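CYCLIN domain-containing protein (Chaetomium thermophilum, PDB 6Z3U) is the cyclin H-like subunit of the CDK-activating kinase (CAK) complex and probably regulates the activity of its cyclin-dependent kinase partner. Local coordinates at residues L140-K145 with F173-G178; M135-L140 with S154-T159. All blocks are in the same frame, centred on the assembly; numbering follows the deposited sequence.

Followed from the N terminus, the chain passes helices 83-103 and 108-124 and reaches helix 132-146, which supplies one side of both contacts. Contact 2 closes the shorter loop, bringing 154-159 back against 135-140 after 13 intervening residues. Contact 1 then returns 173-178 to the following turn, 140-145, across 27 residues. Because their segments alternate in sequence, the two closures cross, with Leu140 common to both. They also touch in space: Leu175 CD2 of contact 1 lies 3.7 Å from Val138 CG1 of contact 2. Together they tie helices 153-159 and 172-178 to a single helix within the cyclin-like part of the chain.

Contact 1 of 2, residues L140-K145 with F173-G178; sequences LFFGCK and FLLCQG
Phe142 meets Leu175 and Cys176 in a helix-to-helix seam of the cyclin-like domain, where the turns 140-145 and 173-178 come together through three buried residues, with no hydrogen bond between them. The nearest alpha carbons, Phe142 CA and Leu175 CA, are 8.2 Å apart, an ordinary distance for packed helices, and a large aromatic side chain suits such an interface. Phe142 swings CG to the far side from its own N (chi1 -157°), and the ring extends toward the other helix. Leu175 sends one branch back: its CD2 lies 3.6 Å from Phe142 CB and 4.0 Å from Phe142 CD2, so this methyl group lodges beside the root of the aromatic side chain. The leucine branch runs slantwise past the phenylalanine. At the outer end of the ring the partner changes to Cys176, whose SG is 3.9 Å from Phe142 CZ. This is a sulfur-aromatic contact of slanting geometry, the sulfur lying 61° off the ring normal; the small, polarisable thiol suits a place beside the end of the ring. An alanine here would keep the CB against Leu175 CD2 but remove the ring, which would probably leave the sulfur of Cys176 without its aromatic neighbour and open a gap between the two helices. Leu175 also packs on Phe121 of helix 108-124, so that three helices meet around it. Lys145 makes a salt bridge with Glu172, a lysine-glutamate pair familiar from other cyclins, and hydrogen-bonds to the backbone oxygens of Asp132 and Met134 of the kinase chain. Phe141, Phe173 and Gln177 touch that chain too, so the packing of helix 172-178 on helix 132-146 adjoins the kinase interface.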
loop_
_atom_site.group_PDB
_atom_site.type_symbol
_atom_site.label_atom_id
_atom_site.label_comp_id
_atom_site.label_asym_id
_atom_site.label_seq_id
_atom_site.Cartn_x
_atom_site.Cartn_y
_atom_site.Cartn_z
ATOM N N LEU A 140 -10.470 -8.113 9.877
ATOM C CA LEU A 140 -9.846 -9.189 9.112
ATOM C C LEU A 140 -10.192 -9.083 7.632
ATOM O O LEU A 140 -9.327 -9.276 6.770
ATOM C CB LEU A 140 -10.281 -10.544 9.666
ATOM C CG LEU A 140 -9.528 -11.038 10.903
ATOM C CD1 LEU A 140 -10.294 -12.159 11.584
ATOM C CD2 LEU A 140 -8.138 -11.507 10.532
ATOM N N PHE A 141 -11.451 -8.776 7.315
ATOM C CA PHE A 141 -11.855 -8.665 5.918
ATOM C C PHE A 141 -11.178 -7.478 5.244
ATOM O O PHE A 141 -10.671 -7.596 4.123
ATOM C CB PHE A 141 -13.374 -8.540 5.822
ATOM C CG PHE A 141 -13.888 -8.481 4.413
ATOM C CD1 PHE A 141 -13.834 -9.595 3.596
ATOM C CD2 PHE A 141 -14.433 -7.312 3.911
ATOM C CE1 PHE A 141 -14.309 -9.545 2.301
ATOM C CE2 PHE A 141 -14.912 -7.256 2.619
ATOM C CZ PHE A 141 -14.850 -8.374 1.813
ATOM N N PHE A 142 -11.167 -6.322 5.909
ATOM C CA PHE A 142 -10.516 -5.150 5.336
ATOM C C PHE A 142 -8.998 -5.292 5.353
ATOM O O PHE A 142 -8.313 -4.728 4.492
ATOM C CB PHE A 142 -10.951 -3.896 6.092
ATOM C CG PHE A 142 -10.809 -2.630 5.301
ATOM C CD1 PHE A 142 -11.540 -2.438 4.140
ATOM C CD2 PHE A 142 -9.960 -1.622 5.725
ATOM C CE1 PHE A 142 -11.417 -1.272 3.411
ATOM C CE2 PHE A 142 -9.833 -0.452 5.001
ATOM C CZ PHE A 142 -10.563 -0.276 3.843
ATOM N N GLY A 143 -8.457 -6.040 6.317
ATOM C CA GLY A 143 -7.025 -6.293 6.327
ATOM C C GLY A 143 -6.565 -7.068 5.108
ATOM O O GLY A 143 -5.482 -6.818 4.573
ATOM N N CYS A 144 -7.378 -8.024 4.656
ATOM C CA CYS A 144 -7.073 -8.727 3.414
ATOM C C CYS A 144 -6.941 -7.744 2.258
ATOM O O CYS A 144 -5.926 -7.724 1.551
ATOM C CB CYS A 144 -8.162 -9.759 3.113
ATOM S SG CYS A 144 -8.176 -11.203 4.199
ATOM N N LYS A 145 -7.964 -6.912 2.061
ATOM C CA LYS A 145 -7.946 -5.954 0.963
ATOM C C LYS A 145 -6.719 -5.056 1.044
ATOM O O LYS A 145 -6.035 -4.823 0.040
ATOM C CB LYS A 145 -9.228 -5.123 0.986
ATOM C CG LYS A 145 -10.498 -5.931 0.756
ATOM C CD LYS A 145 -11.722 -5.031 0.675
ATOM C CE LYS A 145 -12.918 -5.776 0.109
ATOM N NZ LYS A 145 -14.140 -4.926 0.059
ATOM N N PHE A 173 -16.898 0.354 5.644
ATOM C CA PHE A 173 -16.631 1.778 5.469
ATOM C C PHE A 173 -16.465 2.471 6.813
ATOM O O PHE A 173 -15.666 3.407 6.944
ATOM C CB PHE A 173 -17.752 2.435 4.665
ATOM C CG PHE A 173 -17.418 3.820 4.191
ATOM C CD1 PHE A 173 -16.338 4.035 3.349
ATOM C CD2 PHE A 173 -18.179 4.907 4.585
ATOM C CE1 PHE A 173 -16.024 5.306 2.908
ATOM C CE2 PHE A 173 -17.872 6.182 4.148
ATOM C CZ PHE A 173 -16.792 6.382 3.308
ATOM N N LEU A 174 -17.217 2.036 7.821
ATOM C CA LEU A 174 -17.047 2.590 9.160
ATOM C C LEU A 174 -15.613 2.401 9.643
ATOM O O LEU A 174 -14.988 3.335 10.157
ATOM C CB LEU A 174 -18.040 1.931 10.118
ATOM C CG LEU A 174 -18.088 2.503 11.535
ATOM C CD1 LEU A 174 -18.618 3.934 11.524
ATOM C CD2 LEU A 174 -18.935 1.615 12.438
ATOM N N LEU A 175 -15.068 1.194 9.470
ATOM C CA LEU A 175 -13.681 0.950 9.849
ATOM C C LEU A 175 -12.735 1.858 9.076
ATOM O O LEU A 175 -11.771 2.390 9.639
ATOM C CB LEU A 175 -13.328 -0.519 9.612
ATOM C CG LEU A 175 -11.866 -0.918 9.824
ATOM C CD1 LEU A 175 -11.490 -0.824 11.296
ATOM C CD2 LEU A 175 -11.607 -2.318 9.286
ATOM N N CYS A 176 -12.998 2.053 7.783
ATOM C CA CYS A 176 -12.111 2.875 6.969
ATOM C C CYS A 176 -11.994 4.279 7.546
ATOM O O CYS A 176 -10.893 4.834 7.632
ATOM C CB CYS A 176 -12.618 2.917 5.528
ATOM S SG CYS A 176 -11.394 3.469 4.319
ATOM N N GLN A 177 -13.119 4.866 7.959
ATOM C CA GLN A 177 -13.071 6.175 8.600
ATOM C C GLN A 177 -12.332 6.110 9.931
ATOM O O GLN A 177 -11.546 7.007 10.256
ATOM C CB GLN A 177 -14.486 6.715 8.813
ATOM C CG GLN A 177 -15.348 6.796 7.561
ATOM C CD GLN A 177 -16.781 7.206 7.870
ATOM O OE1 GLN A 177 -17.098 8.393 7.894
ATOM N NE2 GLN A 177 -17.673 6.226 7.981
ATOM N N GLY A 178 -12.566 5.054 10.711
ATOM C CA GLY A 178 -11.957 4.973 12.027
ATOM C C GLY A 178 -10.442 4.999 11.977
ATOM O O GLY A 178 -9.796 5.665 12.791
#

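Contact 2 of 2, residues M135-L140 with S154-T159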
loop_
_atom_site.group_PDB
_atom_site.type_symbol
_atom_site.label_atom_id
_atom_site.label_comp_id
_atom_site.label_asym_id
_atom_site.label_seq_id
_atom_site.Cartn_x
_atom_site.Cartn_y
_atom_site.Cartn_z
ATOM N N MET A 135 -16.685 -5.728 14.683
ATOM C CA MET A 135 -15.507 -5.074 14.128
ATOM C C MET A 135 -14.319 -6.022 14.033
ATOM O O MET A 135 -13.418 -5.791 13.220
ATOM C CB MET A 135 -15.129 -3.858 14.977
ATOM C CG MET A 135 -16.158 -2.732 14.972
ATOM S SD MET A 135 -16.459 -2.014 13.342
ATOM C CE MET A 135 -17.884 -2.963 12.822
ATOM N N LEU A 136 -14.296 -7.081 14.844
ATOM C CA LEU A 136 -13.231 -8.073 14.741
ATOM C C LEU A 136 -13.206 -8.696 13.349
ATOM O O LEU A 136 -12.151 -8.784 12.712
ATOM C CB LEU A 136 -13.420 -9.143 15.819
ATOM C CG LEU A 136 -12.415 -10.293 15.888
ATOM C CD1 LEU A 136 -12.428 -10.894 17.285
ATOM C CD2 LEU A 136 -12.703 -11.369 14.853
ATOM N N LEU A 137 -14.369 -9.130 12.860
ATOM C CA LEU A 137 -14.437 -9.718 11.527
ATOM C C LEU A 137 -14.162 -8.680 10.447
ATOM O O LEU A 137 -13.530 -8.987 9.429
ATOM C CB LEU A 137 -15.806 -10.362 11.315
ATOM C CG LEU A 137 -15.974 -11.762 11.905
ATOM C CD1 LEU A 137 -17.441 -12.152 11.973
ATOM C CD2 LEU A 137 -15.191 -12.766 11.077
ATOM N N VAL A 138 -14.634 -7.446 10.646
ATOM C CA VAL A 138 -14.422 -6.400 9.650
ATOM C C VAL A 138 -12.936 -6.107 9.488
ATOM O O VAL A 138 -12.442 -5.923 8.369
ATOM C CB VAL A 138 -15.205 -5.132 10.039
ATOM C CG1 VAL A 138 -14.933 -4.019 9.047
ATOM C CG2 VAL A 138 -16.698 -5.434 10.126
ATOM N N ALA A 139 -12.200 -6.063 10.601
ATOM C CA ALA A 139 -10.772 -5.773 10.527
ATOM C C ALA A 139 -10.015 -6.862 9.776
ATOM O O ALA A 139 -9.013 -6.574 9.112
ATOM C CB ALA A 139 -10.197 -5.605 11.933
ATOM N N LEU A 140 -10.470 -8.113 9.877
ATOM C CA LEU A 140 -9.846 -9.189 9.112
ATOM C C LEU A 140 -10.192 -9.083 7.632
ATOM O O LEU A 140 -9.327 -9.276 6.770
ATOM C CB LEU A 140 -10.281 -10.544 9.666
ATOM C CG LEU A 140 -9.528 -11.038 10.903
ATOM C CD1 LEU A 140 -10.294 -12.159 11.584
ATOM C CD2 LEU A 140 -8.138 -11.507 10.532
ATOM N N SER A 154 -18.960 -13.625 0.431
ATOM C CA SER A 154 -19.645 -14.880 0.724
ATOM C C SER A 154 -18.656 -15.952 1.167
ATOM O O SER A 154 -18.926 -16.701 2.112
ATOM C CB SER A 154 -20.433 -15.348 -0.499
ATOM O OG SER A 154 -19.568 -15.618 -1.589
ATOM N N ASP A 155 -17.503 -16.038 0.498
ATOM C CA ASP A 155 -16.493 -17.012 0.899
ATOM C C ASP A 155 -15.874 -16.641 2.240
ATOM O O ASP A 155 -15.584 -17.519 3.062
ATOM C CB ASP A 155 -15.407 -17.124 -0.173
ATOM C CG ASP A 155 -15.927 -17.697 -1.478
ATOM O OD1 ASP A 155 -16.922 -18.452 -1.447
ATOM O OD2 ASP A 155 -15.334 -17.397 -2.537
ATOM N N PHE A 156 -15.654 -15.344 2.474
ATOM C CA PHE A 156 -15.116 -14.905 3.757
ATOM C C PHE A 156 -16.058 -15.271 4.897
ATOM O O PHE A 156 -15.615 -15.725 5.959
ATOM C CB PHE A 156 -14.860 -13.397 3.731
ATOM C CG PHE A 156 -14.219 -12.869 4.982
ATOM C CD1 PHE A 156 -12.843 -12.724 5.059
ATOM C CD2 PHE A 156 -14.987 -12.520 6.081
ATOM C CE1 PHE A 156 -12.247 -12.241 6.208
ATOM C CE2 PHE A 156 -14.395 -12.039 7.233
ATOM C CZ PHE A 156 -13.023 -11.899 7.296
ATOM N N ALA A 157 -17.364 -15.075 4.700
ATOM C CA ALA A 157 -18.330 -15.421 5.735
ATOM C C ALA A 157 -18.383 -16.926 5.966
ATOM O O ALA A 157 -18.597 -17.371 7.100
ATOM C CB ALA A 157 -19.713 -14.889 5.360
ATOM N N LYS A 158 -18.203 -17.720 4.906
ATOM C CA LYS A 158 -18.157 -19.171 5.060
ATOM C C LYS A 158 -17.094 -19.586 6.068
ATOM O O LYS A 158 -17.371 -20.340 7.009
ATOM C CB LYS A 158 -17.867 -19.834 3.712
ATOM C CG LYS A 158 -18.701 -21.067 3.416
ATOM C CD LYS A 158 -18.498 -21.631 1.996
ATOM C CE LYS A 158 -17.035 -21.949 1.608
ATOM N NZ LYS A 158 -16.052 -20.820 1.673
ATOM N N THR A 159 -15.865 -19.103 5.879
ATOM C CA THR A 159 -14.751 -19.568 6.698
ATOM C C THR A 159 -14.973 -19.278 8.175
ATOM O O THR A 159 -14.441 -19.992 9.032
ATOM C CB THR A 159 -13.453 -18.921 6.220
ATOM O OG1 THR A 159 -13.563 -17.497 6.326
ATOM C CG2 THR A 159 -13.172 -19.293 4.770
#
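Phe156 holds CG anti to its own N (chi1 -176°), which throws the ring across to helix 132-146, while Leu137 has CG opposite its carbonyl carbon (chi1 -82°), a turn that brings the end of its chain nearer to that ring. The leucine touches with one branch, CD2 standing 4.0 Å from Phe156 CE2. The tip of the ring reaches the backbone as well: Phe156 CZ is 3.6 Å from Leu137 O, which approaches obliquely. Leu140, one turn further on, offers the root of its side chain, with CB in the ring plane, at the edge, 3.9 Å from Phe156 CZ. A phenylalanine is apt here because its flat, rigid end can abut the backbone of one turn while touching both Leu137 CD2 and Leu140 CB. The nearest alpha carbons of the two segments, Leu137 CA and Ala157 CA, are 9.0 Å apart. No hydrogen bond joins the two segments, and the residues that touch are all buried. Thr159 turns its hydroxyl back to donate from OG1 to Phe156 O at 2.7 Å, using a carbonyl three residues earlier. Two more aromatic rings adjoin that of Phe156: Phe160 stacks on it, and Phe141 meets it edge-to-face. Leu137 and Leu140 both lean on Phe160 too. The whole is apolar helix packing of the kind expected in the all-helical cyclin fold, where a central helix is surrounded by others; here helix 153-159 covers helix 132-146, while helices 83-103 and 108-124 also pack on it, both touching Ala139 and Leu140.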